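Local coordinates for retinoic acid receptor (Platynereis dumerilii, PDB 6EU9), which binds all-trans retinoic acid through its ligand-binding domain and probably acts as a low-affinity retinoic acid sensor that triggers neuronal differentiation, at the interface of chains A and B. Coordinates in Å, arbitrary orientation; residue numbers count along the deposited sequence, not the author numbering. Chains: chain A/B, Retinoic acid receptor.

The interface of chains A and B. Residues chain A 231; chain B 62, 80, 83-84, 231, 234-235.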
ATOM      1  N   LEU A 231       3.556   1.395  -6.968  1.00 64.72           N
ATOM      2  CA  LEU A 231       2.916   0.298  -6.227  1.00 61.93           C
ATOM      3  C   LEU A 231       1.454   0.601  -5.949  1.00 60.73           C
ATOM      4  O   LEU A 231       0.604  -0.288  -6.180  1.00 60.99           O
ATOM      5  CB  LEU A 231       3.622  -0.043  -4.926  1.00 62.96           C
ATOM      6  CG  LEU A 231       3.929  -1.522  -4.611  1.00 63.90           C
ATOM      7  CD1 LEU A 231       4.539  -1.642  -3.225  1.00 66.86           C
ATOM      8  CD2 LEU A 231       2.753  -2.449  -4.703  1.00 63.24           C
TER
ATOM      9  N   VAL B  62       2.600  -9.038  -6.350  1.00 48.25           N
ATOM     10  CA  VAL B  62       1.730  -7.879  -6.096  1.00 48.02           C
ATOM     11  C   VAL B  62       0.281  -8.264  -6.412  1.00 48.30           C
ATOM     12  O   VAL B  62      -0.620  -8.012  -5.605  1.00 51.49           O
ATOM     13  CB  VAL B  62       2.107  -6.610  -6.902  1.00 44.22           C
ATOM     14  CG1 VAL B  62       1.189  -5.473  -6.512  1.00 41.21           C
ATOM     15  CG2 VAL B  62       3.537  -6.183  -6.661  1.00 44.68           C
ATOM     16  N   ILE B  80       1.503  -1.848   1.561  1.00 36.45           N
ATOM     17  CA  ILE B  80       2.772  -1.533   0.936  1.00 38.59           C
ATOM     18  C   ILE B  80       3.937  -2.058   1.763  1.00 40.22           C
ATOM     19  O   ILE B  80       4.827  -2.692   1.236  1.00 41.06           O
ATOM     20  CB  ILE B  80       2.915  -0.025   0.633  1.00 36.83           C
ATOM     21  CG1 ILE B  80       1.955   0.330  -0.507  1.00 38.84           C
ATOM     22  CG2 ILE B  80       4.298   0.391   0.136  1.00 33.69           C
ATOM     23  CD1 ILE B  80       1.844   1.807  -0.796  1.00 36.39           C
ATOM     24  N   LEU B  83       4.031  -5.896   1.699  1.00 40.21           N
ATOM     25  CA  LEU B  83       4.422  -6.384   0.371  1.00 39.30           C
ATOM     26  C   LEU B  83       5.916  -6.203   0.161  1.00 42.10           C
ATOM     27  O   LEU B  83       6.561  -7.134  -0.397  1.00 34.67           O
ATOM     28  CB  LEU B  83       3.667  -5.676  -0.725  1.00 37.35           C
ATOM     29  CG  LEU B  83       2.448  -6.430  -1.258  1.00 38.49           C
ATOM     30  CD1 LEU B  83       1.665  -5.477  -2.163  1.00 38.88           C
ATOM     31  CD2 LEU B  83       2.951  -7.664  -2.012  1.00 32.01           C
ATOM     32  N   LYS B  84       6.461  -5.021   0.564  1.00 40.79           N
ATOM     33  CA  LYS B  84       7.873  -4.824   0.407  1.00 41.20           C
ATOM     34  C   LYS B  84       8.642  -5.860   1.207  1.00 43.58           C
ATOM     35  O   LYS B  84       9.572  -6.504   0.716  1.00 46.89           O
ATOM     36  CB  LYS B  84       8.253  -3.414   0.808  1.00 40.66           C
ATOM     37  CG  LYS B  84       8.451  -2.517  -0.424  1.00 44.68           C
ATOM     38  CD  LYS B  84       7.773  -1.184  -0.293  1.00 45.93           C
ATOM     39  CE  LYS B  84       8.635  -0.101   0.343  1.00 47.28           C
ATOM     40  NZ  LYS B  84       9.126   0.786  -0.761  1.00 48.18           N
ATOM     41  N   LEU B 231       7.822  -0.491 -11.228  1.00 97.40           N
ATOM     42  CA  LEU B 231       7.269  -1.231 -10.080  1.00 89.79           C
ATOM     43  C   LEU B 231       8.321  -2.004  -9.284  1.00 87.73           C
ATOM     44  O   LEU B 231       8.324  -1.973  -8.073  1.00 84.77           O
ATOM     45  CB  LEU B 231       6.178  -2.163 -10.555  1.00 87.67           C
ATOM     46  CG  LEU B 231       5.185  -2.444  -9.443  1.00 82.78           C
ATOM     47  CD1 LEU B 231       4.478  -1.162  -9.096  1.00 82.78           C
ATOM     48  CD2 LEU B 231       4.254  -3.548  -9.844  1.00 83.20           C
ATOM     49  N   GLU B 234      10.669  -0.155  -6.531  1.00 96.47           N
ATOM     50  CA  GLU B 234      10.106   0.324  -5.268  1.00 98.64           C
ATOM     51  C   GLU B 234      10.199  -0.740  -4.162  1.00 90.42           C
ATOM     52  O   GLU B 234      10.490  -0.450  -3.014  1.00 83.87           O
ATOM     53  CB  GLU B 234       8.651   0.760  -5.490  1.00 98.80           C
ATOM     54  CG  GLU B 234       8.281   2.123  -4.903  1.00100.79           C
ATOM     55  CD  GLU B 234       6.787   2.268  -4.617  1.00106.70           C
ATOM     56  OE1 GLU B 234       6.413   2.529  -3.448  1.00112.63           O
ATOM     57  OE2 GLU B 234       5.972   2.120  -5.552  1.00104.10           O
ATOM     58  N   MET B 235       9.958  -1.978  -4.556  1.00 86.08           N
ATOM     59  CA  MET B 235       9.879  -3.078  -3.632  1.00 96.63           C
ATOM     60  C   MET B 235      11.237  -3.408  -3.010  1.00101.67           C
ATOM     61  O   MET B 235      11.393  -3.449  -1.769  1.00 94.32           O
ATOM     62  CB  MET B 235       9.309  -4.306  -4.344  1.00102.04           C
ATOM     63  CG  MET B 235       8.001  -4.037  -5.075  1.00103.90           C
ATOM     64  SD  MET B 235       6.520  -4.301  -4.103  1.00110.75           S
ATOM     65  CE  MET B 235       6.524  -6.099  -3.965  1.00101.75           C
TER
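The coactivator groove (AF-2 surface) of the nuclear-receptor ligand-binding domain in chain B, built from helices 47-66 and 76-97 and the C-terminal helix 230-236 (helix 12 of the family), receives A:Leu231 from the C-terminal helix of the other copy. The guest lies where the LxxLL helix of a coactivator normally docks and probably imitates it; the pairing may be a crystal contact. B:Glu234, the charge-clamp glutamate of the family, reaches across with a chain extended beyond CG, and its carboxylate oxygen OE2 accepts the backbone N-H of A:Leu231 at 2.9 Å, with 159° at the hydrogen and the donor nearly in line with the C-O bond. Because this N-H belongs to the first turn of helix 230-233, the carboxylate acts as a cap at the start of this short helix, whose N-H groups might slightly favour its negative charge. An alanine here would probably leave the A:Leu231 N-H without its acceptor and the incoming helix start without its cap.

Below the cap, the isobutyl group of A:Leu231 points into the groove and its two methyls part company. CD1 meets the sulphur SD of B:Met235 at 3.4 Å, the two side chains crossing at about a right angle; bends at chi2 (-90°) and chi3 (-71°) bring the thioether to this methyl. From the far side of CD1, CG2 of B:Ile80 lies 3.9 Å away, the two side chains running past each other in opposite directions. CD2 turns towards CG1 of B:Val62 (helix 47-66) at 3.9 Å and CD1 of B:Leu83 (helix 76-97) at 4.1 Å. B:Leu231 lies beside the guest's backbone, its CD1 3.6 Å from A:Leu231 CA. In the second shell, B:Lys84 NZ donates to the carbonyl O of B:Glu234 at 2.9 Å from above the carbonyl plane, tying helix 230-236 to helix 76-97 and probably helping to position B:Glu234.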